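Local coordinates for protein CaaX farnesyltransferase beta subunit Ram1 (Aspergillus fumigatus, PDB 4L9P) that probably transfers a farnesyl group from farnesyl diphosphate to CaaX proteins, acting as the zinc-containing, peptide-binding beta subunit of a heterodimer with an alpha subunit, at residues B[327-332]-B[448-453]; B[331-336]-B[380-385]; B[205-210]-B[220-225]; B[260-265]-B[496-501]; B[405-410]-B[442-447]. All coordinates share one frame; numbering follows the deposited sequence.

Contact 1. Residues B[327-332]-B[448-453]; sequences RPEVVV and HYCTDS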
# COMPACT_ATOMS: atom_id res chain seq x y z
N ARG B 327 -4.41 12.66 -16.98
CA ARG B 327 -5.79 12.23 -16.72
C ARG B 327 -5.83 10.73 -16.50
O ARG B 327 -5.13 9.98 -17.17
CB ARG B 327 -6.63 12.59 -17.94
CG ARG B 327 -6.78 14.09 -18.09
CD ARG B 327 -7.65 14.43 -19.27
NE ARG B 327 -8.07 15.84 -19.21
CZ ARG B 327 -9.12 16.37 -19.88
NH1 ARG B 327 -9.86 15.63 -20.71
NH2 ARG B 327 -9.42 17.66 -19.74
N PRO B 328 -6.67 10.25 -15.57
CA PRO B 328 -6.71 8.81 -15.27
C PRO B 328 -6.97 7.93 -16.49
O PRO B 328 -6.33 6.89 -16.69
CB PRO B 328 -7.86 8.71 -14.27
CG PRO B 328 -7.84 10.04 -13.56
CD PRO B 328 -7.51 11.05 -14.67
N GLU B 329 -7.86 8.37 -17.39
CA GLU B 329 -8.21 7.54 -18.54
C GLU B 329 -7.10 7.53 -19.61
O GLU B 329 -7.17 6.75 -20.57
CB GLU B 329 -9.55 8.05 -19.17
CG GLU B 329 -9.43 9.46 -19.79
CD GLU B 329 -9.68 10.65 -18.85
OE1 GLU B 329 -9.49 10.54 -17.61
OE2 GLU B 329 -10.05 11.77 -19.38
N VAL B 330 -6.10 8.40 -19.44
CA VAL B 330 -4.93 8.35 -20.32
C VAL B 330 -3.84 7.54 -19.65
O VAL B 330 -3.33 6.56 -20.22
CB VAL B 330 -4.40 9.78 -20.65
CG1 VAL B 330 -3.08 9.73 -21.44
CG2 VAL B 330 -5.51 10.54 -21.45
N VAL B 331 -3.51 7.90 -18.42
CA VAL B 331 -2.29 7.36 -17.85
C VAL B 331 -2.51 5.92 -17.35
O VAL B 331 -1.69 5.07 -17.61
CB VAL B 331 -1.77 8.28 -16.70
CG1 VAL B 331 -0.46 7.78 -16.19
CG2 VAL B 331 -1.66 9.74 -17.18
N VAL B 332 -3.63 5.62 -16.70
CA VAL B 332 -3.76 4.31 -16.06
C VAL B 332 -3.82 3.18 -17.12
O VAL B 332 -3.09 2.22 -17.00
CB VAL B 332 -4.95 4.26 -15.10
CG1 VAL B 332 -5.13 2.83 -14.53
CG2 VAL B 332 -4.71 5.25 -13.97
N HIS B 448 -16.75 10.48 -6.45
CA HIS B 448 -15.52 11.24 -6.64
C HIS B 448 -15.17 11.06 -8.12
O HIS B 448 -15.09 9.93 -8.61
CB HIS B 448 -14.38 10.59 -5.80
CG HIS B 448 -14.48 10.93 -4.34
ND1 HIS B 448 -14.40 12.22 -3.84
CD2 HIS B 448 -14.62 10.11 -3.24
CE1 HIS B 448 -14.50 12.19 -2.51
NE2 HIS B 448 -14.63 10.92 -2.12
N TYR B 449 -14.92 12.14 -8.83
CA TYR B 449 -14.64 12.06 -10.28
C TYR B 449 -13.77 13.21 -10.70
O TYR B 449 -13.66 14.21 -9.97
CB TYR B 449 -15.98 12.10 -11.06
CG TYR B 449 -16.86 13.25 -10.68
CD1 TYR B 449 -17.79 13.15 -9.65
CD2 TYR B 449 -16.77 14.45 -11.37
CE1 TYR B 449 -18.58 14.24 -9.28
CE2 TYR B 449 -17.59 15.54 -11.02
CZ TYR B 449 -18.46 15.43 -9.98
OH TYR B 449 -19.25 16.52 -9.68
N CYS B 450 -13.08 13.07 -11.84
CA CYS B 450 -12.20 14.15 -12.30
C CYS B 450 -12.93 14.91 -13.44
O CYS B 450 -13.83 14.38 -14.10
CB CYS B 450 -10.79 13.61 -12.68
SG CYS B 450 -10.84 12.44 -14.05
N THR B 451 -12.57 16.16 -13.62
CA THR B 451 -13.30 17.07 -14.50
C THR B 451 -12.33 17.83 -15.40
O THR B 451 -11.12 17.65 -15.30
CB THR B 451 -14.12 18.09 -13.67
OG1 THR B 451 -13.22 19.04 -13.08
CG2 THR B 451 -14.99 17.41 -12.61
N ASP B 452 -12.88 18.64 -16.29
CA ASP B 452 -12.08 19.51 -17.15
C ASP B 452 -11.86 20.88 -16.53
O ASP B 452 -11.44 21.82 -17.22
CB ASP B 452 -12.75 19.65 -18.54
CG ASP B 452 -14.17 20.25 -18.48
OD1 ASP B 452 -14.68 20.50 -17.38
OD2 ASP B 452 -14.81 20.46 -19.56
N SER B 453 -12.16 20.99 -15.23
CA SER B 453 -12.00 22.24 -14.50
C SER B 453 -11.04 22.11 -13.34
O SER B 453 -11.35 21.47 -12.35
CB SER B 453 -13.37 22.69 -13.98
OG SER B 453 -13.26 23.99 -13.43
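P328 opens helix 328-335, with R327 as its N-cap, opposite C450, just past strand 446-449, and the CA atoms of R327 and C450 lie 8.0 Å apart. The R327 carbonyl O accepts from the backbone N of both V330 and V331. The apolar touch is P328 CD on C450 SG, at 3.7 Å. C450 has two conformers; in the one described here SG sits between backbone N and carbonyl carbon (chi1 62°) and meets the CD-CG side of the proline ring.

R327 is extended from CG to NE and runs alongside D452, pointing the same way. Its NH2 lies 4.1 Å from D452 CB, obliquely to the guanidinium plane. This is no salt bridge: R327 NH2 and D452 OD2 are 6.1 Å apart, and the two flat groups are turned 62° from each other. D452 OD1 instead takes the backbone N of L389. E329 OE2 is hydrogen-bonded to T386 OG1. T451 OG1 accepts from S453 N at 3.1 Å, an ST turn.

Behind P328 stand C323 of helix 312-323 and A381 of helix 375-384. A381 also touches C450, and strand 468-471 pairs with strand 446-449.

Contact 2. Residues B[331-336]-B[380-385]; sequences VVPRYM and QAALDG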
# COMPACT_ATOMS: atom_id res chain seq x y z
N VAL B 331 -3.51 7.90 -18.42
CA VAL B 331 -2.29 7.36 -17.85
C VAL B 331 -2.51 5.92 -17.35
O VAL B 331 -1.69 5.07 -17.61
CB VAL B 331 -1.77 8.28 -16.70
CG1 VAL B 331 -0.46 7.78 -16.19
CG2 VAL B 331 -1.66 9.74 -17.18
N VAL B 332 -3.63 5.62 -16.70
CA VAL B 332 -3.76 4.31 -16.06
C VAL B 332 -3.82 3.18 -17.12
O VAL B 332 -3.09 2.22 -17.00
CB VAL B 332 -4.95 4.26 -15.10
CG1 VAL B 332 -5.13 2.83 -14.53
CG2 VAL B 332 -4.71 5.25 -13.97
N PRO B 333 -4.59 3.32 -18.24
CA PRO B 333 -4.60 2.21 -19.22
C PRO B 333 -3.31 2.13 -20.02
O PRO B 333 -2.99 1.06 -20.53
CB PRO B 333 -5.76 2.55 -20.14
CG PRO B 333 -6.62 3.56 -19.39
CD PRO B 333 -5.64 4.32 -18.52
N ARG B 334 -2.56 3.23 -20.10
CA ARG B 334 -1.33 3.18 -20.85
C ARG B 334 -0.30 2.37 -20.07
O ARG B 334 0.45 1.57 -20.68
CB ARG B 334 -0.80 4.57 -21.07
CG ARG B 334 0.59 4.53 -21.76
CD ARG B 334 1.03 5.88 -22.32
NE ARG B 334 2.38 5.73 -22.90
CZ ARG B 334 3.11 6.74 -23.35
NH1 ARG B 334 2.62 7.97 -23.29
NH2 ARG B 334 4.35 6.53 -23.85
N TYR B 335 -0.23 2.55 -18.74
CA TYR B 335 0.88 1.97 -17.97
C TYR B 335 0.48 0.71 -17.18
O TYR B 335 1.36 -0.00 -16.71
CB TYR B 335 1.52 3.04 -17.04
CG TYR B 335 2.21 4.11 -17.87
CD1 TYR B 335 3.44 3.86 -18.49
CD2 TYR B 335 1.58 5.34 -18.09
CE1 TYR B 335 4.02 4.83 -19.31
CE2 TYR B 335 2.17 6.34 -18.89
CZ TYR B 335 3.38 6.06 -19.48
OH TYR B 335 3.98 7.01 -20.27
N MET B 336 -0.81 0.47 -17.01
CA MET B 336 -1.26 -0.74 -16.35
C MET B 336 -2.17 -1.52 -17.26
O MET B 336 -2.93 -0.94 -18.05
CB MET B 336 -2.09 -0.37 -15.08
CG MET B 336 -1.23 0.40 -14.06
SD MET B 336 0.01 -0.78 -13.33
CE MET B 336 1.07 0.41 -12.52
N GLN B 380 -12.16 3.77 -11.54
CA GLN B 380 -13.46 4.15 -12.15
C GLN B 380 -13.30 5.39 -13.04
O GLN B 380 -13.86 5.45 -14.16
CB GLN B 380 -14.48 4.31 -11.05
CG GLN B 380 -14.82 2.81 -10.52
CD GLN B 380 -15.56 2.64 -9.20
OE1 GLN B 380 -15.75 1.50 -8.77
NE2 GLN B 380 -16.02 3.72 -8.59
N ALA B 381 -12.47 6.34 -12.62
CA ALA B 381 -12.20 7.51 -13.49
C ALA B 381 -11.44 7.09 -14.74
O ALA B 381 -11.61 7.68 -15.82
CB ALA B 381 -11.39 8.57 -12.74
N ALA B 382 -10.54 6.10 -14.61
CA ALA B 382 -9.80 5.64 -15.79
C ALA B 382 -10.74 5.02 -16.82
O ALA B 382 -10.50 5.14 -18.02
CB ALA B 382 -8.68 4.66 -15.40
N LEU B 383 -11.84 4.40 -16.35
CA LEU B 383 -12.82 3.78 -17.22
C LEU B 383 -13.86 4.80 -17.72
O LEU B 383 -14.30 4.72 -18.90
CB LEU B 383 -13.58 2.70 -16.45
CG LEU B 383 -12.69 1.50 -16.02
CD1 LEU B 383 -13.47 0.49 -15.20
CD2 LEU B 383 -12.00 0.86 -17.23
N ASP B 384 -14.24 5.76 -16.88
CA ASP B 384 -15.29 6.74 -17.26
C ASP B 384 -14.77 7.91 -18.06
O ASP B 384 -15.49 8.49 -18.90
CB ASP B 384 -15.90 7.35 -16.00
CG ASP B 384 -16.79 6.40 -15.26
OD1 ASP B 384 -17.22 5.36 -15.84
OD2 ASP B 384 -17.03 6.68 -14.06
N GLY B 385 -13.53 8.30 -17.81
CA GLY B 385 -12.98 9.52 -18.37
C GLY B 385 -13.41 10.76 -17.61
O GLY B 385 -14.26 10.72 -16.69
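V332 and A382 bring helix 328-335 and helix 375-384 close together, with their CA atoms only 6.2 Å apart. The tight part is one methyl against one valine stem. A382 CB packs on V332 CB at 3.8 Å and on V332 CG1 at 4.1 Å. CG1 is anti to the valine N (chi1 176°), which turns this branch to the carbonyl-carbon side and leaves CG2 beside N. Both side chains are buried. I338 of the next helix, together with L319 and C323 of helix 312-323, packs round the valine.

P333 marks the looser flank. Its CD comes no nearer to A382 CB than 4.4 Å, and the residue is partly exposed. As a proline it has no N-H for the turn before, and the helix kinks there. P333 O accepts from S227 OG of the alpha subunit, so this flank also faces the partner chain. Further round the helix R334 is exposed.

No hydrogen bond joins the two segments. The polar side chains of D384 and Q380 are taken up outside the contact, D384 by S396 and V397, Q380 by N399 and L400. The chemistry across the contact is therefore purely apolar, and the small alanine methyl is consistent with the close approach of the two backbones.

Contact 3. Residues B[205-210]-B[220-225]; sequences AAVLSI and KLIDRK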
# COMPACT_ATOMS: atom_id res chain seq x y z
N ALA B 205 3.44 13.35 5.51
CA ALA B 205 2.55 13.56 6.67
C ALA B 205 2.57 14.99 7.14
O ALA B 205 1.51 15.56 7.48
CB ALA B 205 2.99 12.64 7.83
N ALA B 206 3.76 15.60 7.16
CA ALA B 206 3.82 16.97 7.59
C ALA B 206 3.13 17.92 6.61
O ALA B 206 2.44 18.85 7.04
CB ALA B 206 5.30 17.38 7.82
N VAL B 207 3.39 17.76 5.31
CA VAL B 207 2.73 18.63 4.34
C VAL B 207 1.23 18.50 4.37
O VAL B 207 0.51 19.51 4.27
CB VAL B 207 3.29 18.36 2.91
CG1 VAL B 207 2.47 19.08 1.82
CG2 VAL B 207 4.74 18.83 2.85
N LEU B 208 0.72 17.29 4.50
CA LEU B 208 -0.74 17.10 4.56
C LEU B 208 -1.29 17.71 5.85
O LEU B 208 -2.40 18.29 5.85
CB LEU B 208 -1.08 15.60 4.52
CG LEU B 208 -0.87 14.94 3.15
CD1 LEU B 208 -1.44 13.54 3.14
CD2 LEU B 208 -1.35 15.73 1.95
N SER B 209 -0.53 17.59 6.95
CA SER B 209 -0.97 18.24 8.20
C SER B 209 -1.04 19.75 8.06
O SER B 209 -1.98 20.40 8.55
CB SER B 209 -0.03 17.86 9.35
OG SER B 209 -0.07 16.45 9.64
N ILE B 210 0.01 20.33 7.47
CA ILE B 210 0.04 21.76 7.23
C ILE B 210 -1.11 22.18 6.33
O ILE B 210 -1.73 23.23 6.59
CB ILE B 210 1.44 22.13 6.64
CG1 ILE B 210 2.48 22.07 7.77
CG2 ILE B 210 1.41 23.49 5.95
CD1 ILE B 210 3.92 22.08 7.25
N LYS B 220 4.39 28.92 5.28
CA LYS B 220 5.71 29.56 5.25
C LYS B 220 6.79 28.75 5.96
O LYS B 220 7.96 28.98 5.74
CB LYS B 220 5.63 30.98 5.85
CG LYS B 220 5.08 31.98 4.86
CD LYS B 220 4.74 33.31 5.54
CE LYS B 220 5.79 33.87 6.41
NZ LYS B 220 5.26 35.24 6.83
N LEU B 221 6.42 27.80 6.81
CA LEU B 221 7.45 27.12 7.57
C LEU B 221 8.33 26.28 6.65
O LEU B 221 9.53 26.11 6.88
CB LEU B 221 6.81 26.33 8.70
CG LEU B 221 6.28 24.94 8.52
CD1 LEU B 221 7.48 23.95 8.54
CD2 LEU B 221 5.35 24.65 9.67
N ILE B 222 7.73 25.72 5.61
CA ILE B 222 8.46 24.83 4.72
C ILE B 222 9.53 25.56 3.90
O ILE B 222 9.22 26.55 3.24
CB ILE B 222 7.50 24.12 3.75
CG1 ILE B 222 6.37 23.40 4.52
CG2 ILE B 222 8.35 23.21 2.79
CD1 ILE B 222 5.07 23.08 3.69
N ASP B 223 10.78 25.06 3.90
CA ASP B 223 11.80 25.59 3.01
C ASP B 223 11.63 24.87 1.68
O ASP B 223 12.07 23.74 1.50
CB ASP B 223 13.22 25.38 3.60
CG ASP B 223 14.33 25.98 2.71
OD1 ASP B 223 14.13 26.20 1.49
OD2 ASP B 223 15.41 26.26 3.26
N ARG B 224 10.93 25.51 0.76
CA ARG B 224 10.58 24.85 -0.52
C ARG B 224 11.75 24.56 -1.40
O ARG B 224 11.80 23.47 -2.01
CB ARG B 224 9.68 25.70 -1.42
CG ARG B 224 8.27 25.78 -1.21
CD ARG B 224 7.97 27.09 -2.01
NE ARG B 224 7.44 26.74 -3.26
CZ ARG B 224 7.06 27.52 -4.25
NH1 ARG B 224 7.31 28.85 -4.33
NH2 ARG B 224 6.46 26.87 -5.22
N LYS B 225 12.69 25.50 -1.52
CA LYS B 225 13.87 25.23 -2.34
C LYS B 225 14.68 24.07 -1.77
O LYS B 225 15.15 23.19 -2.52
CB LYS B 225 14.76 26.49 -2.47
CG LYS B 225 15.92 26.17 -3.34
CD LYS B 225 16.64 27.39 -3.76
CE LYS B 225 17.01 27.25 -5.16
NZ LYS B 225 17.64 28.48 -5.57
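I210 meets L221 and I222 where helix 200-213 packs on the end of helix 216-221 and the link after it, within the alpha-alpha toroid of the prenyltransferase beta subunit. The path runs along I210. Its CB points at segment 220-225. There the chain branches. CG2, anti to the backbone N, comes to 4.3 Å from I222 CD1. CG1 lies beside the N (chi1 -75°) and carries the chain on, nearly extended, to CD1. This terminal methyl does most of the work. It touches L221 CD2 at 3.8 Å and L221 CG at 3.9 Å. It also meets CG1 and CD1 of I222, each at 3.9 Å. The tip of I210 thus faces both neighbouring side chains and crosses both at a slant.

L221 reaches it with CG between backbone N and carbonyl carbon (chi1 86°). I222 CD1 also meets V207 CG2, from the turn before I210, at 4.3 Å. V176 and I177 of helix 173-183 pack on I210 and L221 respectively, so helix 173-183 packs against the group as well.

The backbone then turns into helix 224-234. D223 is its N-cap, and D223 OD1 accepts from A226 N. R224 donates from NH2 to L264 O and from NH1 to Q515 O.

Within the first helix the buried hydroxyl of S209 is satisfied by the turn before: S209 OG donates to A205 O at 2.8 Å, and S209 N reaches the same oxygen from the opposite face of its carbonyl plane.

Contact 4. Residues B[260-265]-B[496-501]; sequences VHALLD and PIFVIP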
# COMPACT_ATOMS: atom_id res chain seq x y z
N VAL B 260 4.17 15.50 -2.22
CA VAL B 260 4.85 16.70 -1.69
C VAL B 260 5.20 17.67 -2.83
O VAL B 260 4.98 18.89 -2.72
CB VAL B 260 6.10 16.32 -0.95
CG1 VAL B 260 7.00 17.54 -0.58
CG2 VAL B 260 5.70 15.54 0.35
N HIS B 261 5.72 17.10 -3.92
CA HIS B 261 6.12 17.94 -5.07
C HIS B 261 4.91 18.72 -5.59
O HIS B 261 5.01 19.93 -5.87
CB HIS B 261 6.70 16.99 -6.12
CG HIS B 261 7.31 17.68 -7.30
ND1 HIS B 261 6.56 18.34 -8.26
CD2 HIS B 261 8.62 17.85 -7.63
CE1 HIS B 261 7.40 18.87 -9.15
NE2 HIS B 261 8.66 18.59 -8.79
N ALA B 262 3.78 18.03 -5.78
CA ALA B 262 2.59 18.67 -6.33
C ALA B 262 2.00 19.71 -5.38
O ALA B 262 1.67 20.83 -5.79
CB ALA B 262 1.50 17.63 -6.61
N LEU B 263 1.84 19.36 -4.10
CA LEU B 263 1.16 20.31 -3.22
C LEU B 263 2.01 21.58 -2.96
O LEU B 263 1.44 22.62 -2.65
CB LEU B 263 0.79 19.66 -1.87
CG LEU B 263 -0.30 18.62 -2.03
CD1 LEU B 263 -0.51 17.90 -0.63
CD2 LEU B 263 -1.63 19.23 -2.46
N LEU B 264 3.34 21.50 -3.05
CA LEU B 264 4.23 22.64 -2.83
C LEU B 264 4.58 23.34 -4.17
O LEU B 264 5.38 24.28 -4.18
CB LEU B 264 5.52 22.18 -2.15
CG LEU B 264 5.31 21.56 -0.74
CD1 LEU B 264 6.72 21.27 -0.20
CD2 LEU B 264 4.44 22.35 0.23
N ASP B 265 3.98 22.90 -5.28
CA ASP B 265 4.26 23.41 -6.64
C ASP B 265 5.79 23.51 -6.85
O ASP B 265 6.32 24.57 -7.23
CB ASP B 265 3.60 24.77 -6.85
CG ASP B 265 3.73 25.25 -8.30
OD1 ASP B 265 3.74 24.35 -9.19
OD2 ASP B 265 3.91 26.51 -8.54
N PRO B 496 -9.25 11.80 -3.37
CA PRO B 496 -8.73 10.41 -3.44
C PRO B 496 -7.22 10.28 -3.67
O PRO B 496 -6.68 9.23 -3.36
CB PRO B 496 -9.47 9.76 -4.58
CG PRO B 496 -10.29 10.90 -5.19
CD PRO B 496 -10.26 12.15 -4.37
N ILE B 497 -6.57 11.30 -4.23
CA ILE B 497 -5.10 11.22 -4.38
C ILE B 497 -4.39 11.80 -3.15
O ILE B 497 -3.43 11.20 -2.67
CB ILE B 497 -4.64 12.07 -5.59
CG1 ILE B 497 -5.24 11.50 -6.86
CG2 ILE B 497 -3.13 12.10 -5.69
CD1 ILE B 497 -4.93 12.36 -8.11
N PHE B 498 -4.85 12.95 -2.62
CA PHE B 498 -4.07 13.66 -1.58
C PHE B 498 -4.49 13.25 -0.19
O PHE B 498 -3.77 13.53 0.79
CB PHE B 498 -4.21 15.18 -1.72
CG PHE B 498 -3.63 15.68 -3.04
CD1 PHE B 498 -2.27 15.47 -3.32
CD2 PHE B 498 -4.46 16.28 -4.04
CE1 PHE B 498 -1.71 15.89 -4.51
CE2 PHE B 498 -3.89 16.72 -5.26
CZ PHE B 498 -2.50 16.53 -5.51
N VAL B 499 -5.67 12.61 -0.03
CA VAL B 499 -6.06 12.08 1.29
C VAL B 499 -6.15 13.15 2.38
O VAL B 499 -5.75 12.97 3.53
CB VAL B 499 -5.21 10.82 1.74
CG1 VAL B 499 -6.11 9.95 2.65
CG2 VAL B 499 -4.77 9.99 0.54
N ILE B 500 -6.73 14.29 1.97
CA ILE B 500 -7.11 15.42 2.80
C ILE B 500 -8.31 16.05 2.13
O ILE B 500 -8.63 15.74 0.98
CB ILE B 500 -5.93 16.49 2.88
CG1 ILE B 500 -5.38 16.84 1.49
CG2 ILE B 500 -4.81 16.00 3.84
CD1 ILE B 500 -4.37 18.03 1.55
N PRO B 501 -9.01 16.97 2.81
CA PRO B 501 -10.15 17.59 2.14
C PRO B 501 -9.73 18.31 0.85
O PRO B 501 -8.62 18.90 0.76
CB PRO B 501 -10.64 18.60 3.17
CG PRO B 501 -10.20 18.01 4.51
CD PRO B 501 -8.86 17.36 4.22
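L263 lays its CD2 methyl over one face of the F498 ring. CD2 stands 3.9 Å from the ring centroid, 12° off the normal, which is a CH-pi contact. L263 CG adds to it, 3.9 Å from both CD1 and CE1 of F498. The two side chains slide past each other in opposite directions. In L263, chi1 -69° sets CG beside the backbone N and brings CD2 over the ring. The other face of the ring is taken by its chain neighbour: I497 CG2 lies 4.1 Å above the plane, over the centre. The ring is therefore sandwiched between two methyls. A262 CB comes in at the edge, near the ring plane, 4.2 Å from F498 CE1.

The second branch of L263 has a looser partner, since L263 CD1 is 4.4 Å from I500 CD1. All four touching residues are buried. The contact joins the end of helix 251-263, a toroid helix, to the late loop that leads into helix 502-513. I508 of that helix packs on L263, and A505 on F498. The loop touches a residue of the bound analogue's pocket: I497 O accepts from the hydroxyl of Y255. The F498 side chain itself is about 11 Å from that ligand.

Helix 251-263 ends in a Schellman motif at D265, where the phi angle is positive. The D265 carboxylate makes a salt bridge through OD2 to K458 NZ.

Contact 5. Residues B[405-410]-B[442-447]; sequences GLTRYI and STVQYY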
# COMPACT_ATOMS: atom_id res chain seq x y z
N GLY B 405 -20.99 -3.85 1.70
CA GLY B 405 -20.06 -4.71 2.45
C GLY B 405 -19.00 -3.93 3.21
O GLY B 405 -18.73 -4.18 4.39
N LEU B 406 -18.42 -2.93 2.56
CA LEU B 406 -17.37 -2.18 3.22
C LEU B 406 -17.90 -1.41 4.42
O LEU B 406 -17.27 -1.30 5.46
CB LEU B 406 -16.68 -1.25 2.21
CG LEU B 406 -15.54 -0.45 2.80
CD1 LEU B 406 -14.45 -1.39 3.33
CD2 LEU B 406 -14.98 0.58 1.78
N THR B 407 -19.11 -0.84 4.21
CA THR B 407 -19.72 -0.06 5.26
C THR B 407 -20.08 -0.94 6.48
O THR B 407 -19.85 -0.55 7.64
CB THR B 407 -20.99 0.59 4.74
OG1 THR B 407 -20.62 1.48 3.68
CG2 THR B 407 -21.61 1.46 5.84
N ARG B 408 -20.61 -2.14 6.21
CA ARG B 408 -20.85 -3.08 7.31
C ARG B 408 -19.56 -3.42 8.03
O ARG B 408 -19.53 -3.48 9.26
CB ARG B 408 -21.51 -4.37 6.82
CG ARG B 408 -22.94 -4.11 6.29
CD ARG B 408 -23.60 -5.49 5.92
NE ARG B 408 -24.98 -5.24 5.45
CZ ARG B 408 -26.02 -5.00 6.25
NH1 ARG B 408 -25.88 -5.08 7.58
NH2 ARG B 408 -27.20 -4.68 5.69
N TYR B 409 -18.47 -3.73 7.28
CA TYR B 409 -17.28 -4.08 7.99
C TYR B 409 -16.78 -2.95 8.86
O TYR B 409 -16.44 -3.16 10.01
CB TYR B 409 -16.20 -4.43 6.95
CG TYR B 409 -14.93 -5.01 7.61
CD1 TYR B 409 -14.99 -6.19 8.41
CD2 TYR B 409 -13.73 -4.25 7.61
CE1 TYR B 409 -13.89 -6.63 9.10
CE2 TYR B 409 -12.57 -4.72 8.26
CZ TYR B 409 -12.69 -5.86 9.06
OH TYR B 409 -11.61 -6.31 9.78
N ILE B 410 -16.77 -1.72 8.36
CA ILE B 410 -16.26 -0.63 9.18
C ILE B 410 -17.16 -0.35 10.38
O ILE B 410 -16.67 -0.31 11.53
CB ILE B 410 -16.16 0.65 8.31
CG1 ILE B 410 -15.08 0.48 7.20
CG2 ILE B 410 -15.84 1.89 9.20
CD1 ILE B 410 -15.15 1.55 6.14
N SER B 442 -15.73 7.49 4.35
CA SER B 442 -16.06 8.71 3.58
C SER B 442 -16.16 8.38 2.11
O SER B 442 -17.07 8.85 1.40
CB SER B 442 -15.07 9.82 3.87
OG SER B 442 -15.48 10.97 3.10
N THR B 443 -15.21 7.60 1.56
CA THR B 443 -15.21 7.30 0.12
C THR B 443 -16.53 6.72 -0.35
O THR B 443 -17.04 7.07 -1.41
CB THR B 443 -14.11 6.22 -0.18
OG1 THR B 443 -12.85 6.77 0.15
CG2 THR B 443 -14.13 5.68 -1.64
N VAL B 444 -17.12 5.83 0.47
CA VAL B 444 -18.39 5.23 0.04
C VAL B 444 -19.56 6.22 0.02
O VAL B 444 -20.60 5.93 -0.59
CB VAL B 444 -18.82 3.99 0.86
CG1 VAL B 444 -17.74 2.90 0.92
CG2 VAL B 444 -19.28 4.31 2.23
N GLN B 445 -19.37 7.34 0.67
CA GLN B 445 -20.45 8.33 0.79
C GLN B 445 -20.42 9.38 -0.31
O GLN B 445 -21.27 10.29 -0.28
CB GLN B 445 -20.34 8.99 2.16
CG GLN B 445 -20.52 8.00 3.27
CD GLN B 445 -20.22 8.62 4.65
OE1 GLN B 445 -19.52 9.64 4.76
NE2 GLN B 445 -20.69 7.96 5.70
N TYR B 446 -19.47 9.33 -1.24
CA TYR B 446 -19.39 10.33 -2.30
C TYR B 446 -19.17 9.72 -3.65
O TYR B 446 -18.52 8.66 -3.77
CB TYR B 446 -18.18 11.30 -2.05
CG TYR B 446 -18.45 12.12 -0.83
CD1 TYR B 446 -19.21 13.28 -0.95
CD2 TYR B 446 -18.03 11.70 0.45
CE1 TYR B 446 -19.62 13.99 0.18
CE2 TYR B 446 -18.39 12.41 1.62
CZ TYR B 446 -19.22 13.52 1.47
OH TYR B 446 -19.66 14.18 2.58
N TYR B 447 -19.67 10.41 -4.68
CA TYR B 447 -19.17 10.26 -6.05
C TYR B 447 -17.89 11.11 -6.12
O TYR B 447 -17.95 12.33 -5.82
CB TYR B 447 -20.19 10.87 -7.03
CG TYR B 447 -21.54 10.16 -7.05
CD1 TYR B 447 -21.70 8.99 -7.75
CD2 TYR B 447 -22.67 10.72 -6.43
CE1 TYR B 447 -22.93 8.35 -7.81
CE2 TYR B 447 -23.91 10.09 -6.46
CZ TYR B 447 -24.03 8.89 -7.15
OH TYR B 447 -25.25 8.25 -7.21
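L406 and T407 on helix 403-413 both pack on V444, which uses one methyl for each. The apolar part is L406 CD2 against V444 CG1 at 3.7 Å. L406 CG is anti to its backbone N (chi1 -178°), and this sends the side chain out to the valine. S369 of helix 368-371 also touches L406.

The second van der Waals contact is mixed. T407 OG1 lies 3.5 Å from V444 CG2. V444 has chi1 -54°, which places CG1 beside N and CG2 between N and the carbonyl carbon, so the two methyls fork toward different partners. The hydroxyl has its own partner: T407 OG1 is hydrogen-bonded to R403 O, one turn back in its own helix. L441 of helix 431-444 also packs on T407.

Hydrogen bonds do not cross between the two segments, but R403 links the helices from just outside, giving its NH1 to V444 O. Past V444 the chain leaves the helix for strand 446-449.

Such buried packing between successive helices belongs to the alpha-alpha toroid. It is in the neighbourhood of the metal site. The L406 side chain is about 10 Å from those of D365 and C367 and about 12 Å from the zinc ion, while helix 431-444 itself carries the third protein ligand, H433.

Contacts 2, 3, 4 and 5 are buried, while contact 1 is partly exposed, with charged side chains on its exposed side. Contacts 1 and 2 share helix 328-335 and touch each other; contact 2 also touches the alpha subunit. Contacts 3 and 4 form a second touching pair, joined by R224 and L264 and by L208 on L263. Contacts 1 and 5 use the two ends of strand 446-449, and H448 brings contact 1 against P496 of contact 4. No hydrogen bond crosses any of the five. Contacts 2 and 3 are purely aliphatic, contact 4 adds an aromatic face, and contact 5 lies about 12 Å from the zinc ion, measured from the L406 side chain.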